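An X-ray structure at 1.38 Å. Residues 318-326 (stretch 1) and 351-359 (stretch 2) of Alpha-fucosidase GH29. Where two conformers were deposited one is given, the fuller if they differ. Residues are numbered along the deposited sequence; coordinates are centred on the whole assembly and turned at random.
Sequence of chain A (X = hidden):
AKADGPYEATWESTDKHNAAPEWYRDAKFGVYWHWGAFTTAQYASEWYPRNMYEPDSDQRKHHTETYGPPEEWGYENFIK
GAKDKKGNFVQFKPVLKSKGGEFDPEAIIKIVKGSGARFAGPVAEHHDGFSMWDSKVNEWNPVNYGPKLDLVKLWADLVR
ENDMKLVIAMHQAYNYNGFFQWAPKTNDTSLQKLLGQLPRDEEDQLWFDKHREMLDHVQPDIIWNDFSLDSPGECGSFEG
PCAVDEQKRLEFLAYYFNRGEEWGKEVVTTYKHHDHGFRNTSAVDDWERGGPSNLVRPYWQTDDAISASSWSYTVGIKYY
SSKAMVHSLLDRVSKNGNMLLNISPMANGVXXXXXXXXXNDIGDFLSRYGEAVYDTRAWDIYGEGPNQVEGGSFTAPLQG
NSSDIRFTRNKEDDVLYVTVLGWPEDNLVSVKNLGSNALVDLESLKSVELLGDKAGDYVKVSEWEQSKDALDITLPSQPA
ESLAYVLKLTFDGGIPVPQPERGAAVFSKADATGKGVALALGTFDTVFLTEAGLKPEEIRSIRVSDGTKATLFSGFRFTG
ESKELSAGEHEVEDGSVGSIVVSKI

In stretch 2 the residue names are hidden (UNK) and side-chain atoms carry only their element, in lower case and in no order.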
# COMPACT_ATOMS: atom_id res chain seq x y z
N LYS A 318 -1.73 -12.31 17.86
CA LYS A 318 -0.27 -12.29 17.83
C LYS A 318 0.20 -11.22 16.86
O LYS A 318 -0.53 -10.84 15.94
CB LYS A 318 0.30 -13.64 17.43
CG LYS A 318 0.03 -14.75 18.45
CD LYS A 318 0.94 -15.96 18.24
CE LYS A 318 0.26 -17.06 17.46
NZ LYS A 318 -0.82 -17.72 18.25
N TYR A 319 1.42 -10.74 17.05
CA TYR A 319 1.94 -9.63 16.25
C TYR A 319 3.27 -9.97 15.60
O TYR A 319 4.05 -10.79 16.11
CB TYR A 319 2.16 -8.43 17.16
CG TYR A 319 0.91 -7.97 17.89
CD1 TYR A 319 -0.12 -7.38 17.21
CD2 TYR A 319 0.79 -8.09 19.25
CE1 TYR A 319 -1.25 -6.94 17.83
CE2 TYR A 319 -0.35 -7.65 19.90
CZ TYR A 319 -1.37 -7.06 19.18
OH TYR A 319 -2.52 -6.59 19.76
N TYR A 320 3.54 -9.29 14.50
CA TYR A 320 4.87 -9.34 13.90
C TYR A 320 5.81 -8.34 14.54
O TYR A 320 5.41 -7.50 15.34
CB TYR A 320 4.77 -9.13 12.41
CG TYR A 320 4.11 -10.29 11.71
CD1 TYR A 320 4.53 -11.60 11.93
CD2 TYR A 320 3.04 -10.09 10.87
CE1 TYR A 320 3.93 -12.68 11.29
CE2 TYR A 320 2.42 -11.17 10.21
CZ TYR A 320 2.87 -12.46 10.44
OH TYR A 320 2.28 -13.56 9.81
N SER A 321 7.09 -8.47 14.22
CA SER A 321 8.12 -7.66 14.83
C SER A 321 8.31 -6.30 14.14
O SER A 321 7.95 -6.11 12.97
CB SER A 321 9.46 -8.39 14.77
OG SER A 321 9.92 -8.54 13.43
N SER A 322 8.87 -5.37 14.90
CA SER A 322 9.31 -4.07 14.38
C SER A 322 10.21 -4.25 13.16
O SER A 322 10.05 -3.58 12.16
CB SER A 322 10.03 -3.30 15.49
OG SER A 322 9.16 -3.13 16.59
N LYS A 323 11.16 -5.17 13.26
CA LYS A 323 12.10 -5.44 12.19
C LYS A 323 11.39 -5.82 10.92
O LYS A 323 11.70 -5.27 9.86
CB LYS A 323 13.11 -6.52 12.62
CG LYS A 323 14.13 -6.88 11.53
CD LYS A 323 15.05 -8.03 11.97
CE LYS A 323 15.93 -7.63 13.13
NZ LYS A 323 16.80 -6.48 12.81
N ALA A 324 10.42 -6.73 11.01
CA ALA A 324 9.67 -7.15 9.84
C ALA A 324 8.92 -5.97 9.21
O ALA A 324 8.84 -5.87 7.99
CB ALA A 324 8.67 -8.25 10.22
N MET A 325 8.34 -5.11 10.04
CA MET A 325 7.62 -3.96 9.50
C MET A 325 8.54 -2.99 8.78
O MET A 325 8.19 -2.50 7.70
CB MET A 325 6.80 -3.27 10.58
CG MET A 325 5.71 -4.13 11.22
SD MET A 325 4.42 -4.69 10.11
CE MET A 325 5.09 -6.27 9.66
N VAL A 326 9.70 -2.72 9.37
CA VAL A 326 10.65 -1.80 8.75
C VAL A 326 11.24 -2.40 7.47
O VAL A 326 11.33 -1.71 6.45
CB VAL A 326 11.75 -1.40 9.74
CG1 VAL A 326 12.92 -0.71 9.05
CG2 VAL A 326 11.14 -0.48 10.83
N UNK A 351 -5.43 1.02 22.26
CA UNK A 351 -4.40 0.46 21.40
C UNK A 351 -3.40 -0.35 22.23
O UNK A 351 -2.69 0.22 23.07
c UNK A 351 -1.95 2.35 18.96
c UNK A 351 -3.67 1.59 20.63
c UNK A 351 -2.64 1.14 19.60
c UNK A 351 -3.32 0.32 18.50
N UNK A 352 -3.32 -1.68 22.00
CA UNK A 352 -2.43 -2.49 22.85
C UNK A 352 -0.97 -2.09 22.85
O UNK A 352 -0.44 -1.63 21.82
c UNK A 352 -4.19 -2.52 21.16
c UNK A 352 -2.60 -3.89 22.26
c UNK A 352 -4.02 -3.91 21.73
N UNK A 353 -0.30 -2.22 24.00
CA UNK A 353 1.08 -1.77 24.12
C UNK A 353 2.04 -2.43 23.12
O UNK A 353 2.97 -1.80 22.66
c UNK A 353 1.01 -0.92 26.58
o UNK A 353 2.47 0.90 25.81
o UNK A 353 0.49 1.44 26.62
c UNK A 353 1.61 -1.93 25.56
c UNK A 353 1.36 0.58 26.31
N UNK A 354 1.80 -3.67 22.73
CA UNK A 354 2.70 -4.31 21.77
C UNK A 354 2.67 -3.57 20.42
O UNK A 354 3.67 -3.46 19.72
c UNK A 354 2.33 -5.78 21.55
c UNK A 354 0.95 -6.88 23.41
c UNK A 354 2.35 -6.64 22.82
o UNK A 354 0.16 -5.91 23.57
o UNK A 354 0.65 -8.05 23.71
N UNK A 355 1.50 -3.08 20.06
CA UNK A 355 1.37 -2.34 18.81
C UNK A 355 2.02 -0.97 18.92
O UNK A 355 2.66 -0.49 17.98
o UNK A 355 -2.42 -2.63 16.67
c UNK A 355 -2.15 -3.40 17.60
n UNK A 355 -3.09 -4.09 18.25
c UNK A 355 -0.72 -3.57 18.06
c UNK A 355 -0.10 -2.22 18.43
N UNK A 356 1.81 -0.31 20.06
CA UNK A 356 2.48 0.96 20.34
C UNK A 356 4.00 0.82 20.19
O UNK A 356 4.67 1.65 19.56
c UNK A 356 0.05 2.23 23.13
c UNK A 356 2.89 2.75 22.07
c UNK A 356 2.08 1.50 21.73
c UNK A 356 0.58 1.80 21.77
N UNK A 357 4.55 -0.24 20.76
CA UNK A 357 6.00 -0.46 20.65
C UNK A 357 6.47 -0.61 19.19
O UNK A 357 7.48 -0.03 18.80
c UNK A 357 10.25 -2.04 21.81
c UNK A 357 6.41 -1.67 21.48
c UNK A 357 7.81 -2.22 21.22
n UNK A 357 10.36 -3.21 20.86
c UNK A 357 8.93 -1.27 21.64
N UNK A 358 5.73 -1.36 18.38
CA UNK A 358 6.07 -1.46 16.97
C UNK A 358 6.03 -0.09 16.30
O UNK A 358 6.95 0.26 15.56
c UNK A 358 5.14 -2.47 16.26
c UNK A 358 5.32 -2.42 14.77
c UNK A 358 5.42 -3.88 16.80
N UNK A 359 4.97 0.69 16.53
CA UNK A 359 4.87 2.00 15.90
C UNK A 359 6.01 2.91 16.37
O UNK A 359 6.58 3.63 15.56
c UNK A 359 2.34 1.99 15.54
c UNK A 359 2.33 2.33 14.08
c UNK A 359 3.52 2.66 16.24
c UNK A 359 1.05 2.43 16.16
O HOH W 1 -2.63 -7.31 22.36
O HOH W 2 8.64 -4.65 19.06

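Position 351 carries four carbons, forked at the second. None touches stretch 1. A four-carbon chain forked there is leucine, so this is Leu351.

Position 352 has three carbons that close a ring onto the backbone N. One ring carbon lies 3.6 Å from Tyr319 OH. Only proline closes such a ring. Pro352 occupies the N-cap position of the helix that follows, and its O accepts from the backbone N of 356 at 3.1 Å. The carbon near the tyrosine is CG.

Position 353 has three carbons, the third carrying two oxygens. Its CA-to-CB bond points away from stretch 1. That is a glutamate, Glu353, and it is exposed.

Position 354 has the same make-up, three carbons ending in two oxygens, but its CA-to-CB bond points toward stretch 1. Its CB is 3.6 Å from Tyr319 CD2. This is Glu354. The carboxylate is linked to the tyrosine through water 1, whose O lies 2.7 Å from Tyr319 OH and donates a weak bond to Glu354 OE1 at 3.3 Å.

Position 355 has three carbons, the third carrying one oxygen and one nitrogen. The nitrogen lies 3.0 Å from Tyr319 OH. An amide on a chain of this length is glutamine. In Gln355, NE2 donates that hydrogen bond to Tyr319 OH.

Position 356 has four carbons, forked at the first, one arm two carbons long. It is out of reach of stretch 1. This is Ile356.

Position 357 has four carbons in a row ending in nitrogen. That nitrogen is 4.4 Å from Ser322 OG, too far for a direct bond, and water 2 bridges the two. This is Lys357. The water O donates to Ser322 OG at 2.9 Å and accepts from Lys357 NZ at 2.9 Å.

Position 358 has one carbon carrying two more. Its CA is 3.5 Å from Ser322 OG. One branch carbon is 4.0 Å from Met325 CG, and the other is 3.9 Å from Tyr320 O. This is Val358; the branches are CG1 and CG2 respectively.

Position 359 has four carbons, forked at the second. Its CA-to-CB bond points away from stretch 1. It is Leu359.

The contact buries 355 Å² in total. Tyr319 and Val358 contribute most. The tyrosine hydroxyl receives the one direct hydrogen bond between the stretches. Further along, Val358 packs against Ser322 and Met325. The helix axes approach to 10.1 Å, and their N-to-C directions differ by 47°. The backbones come close here: Ser322 CA is 4.9 Å from Val358 CA. Two waters bridge the stretches, at Glu354 and Lys357.

Stretch 2 (351-359) LPEEQIKVL
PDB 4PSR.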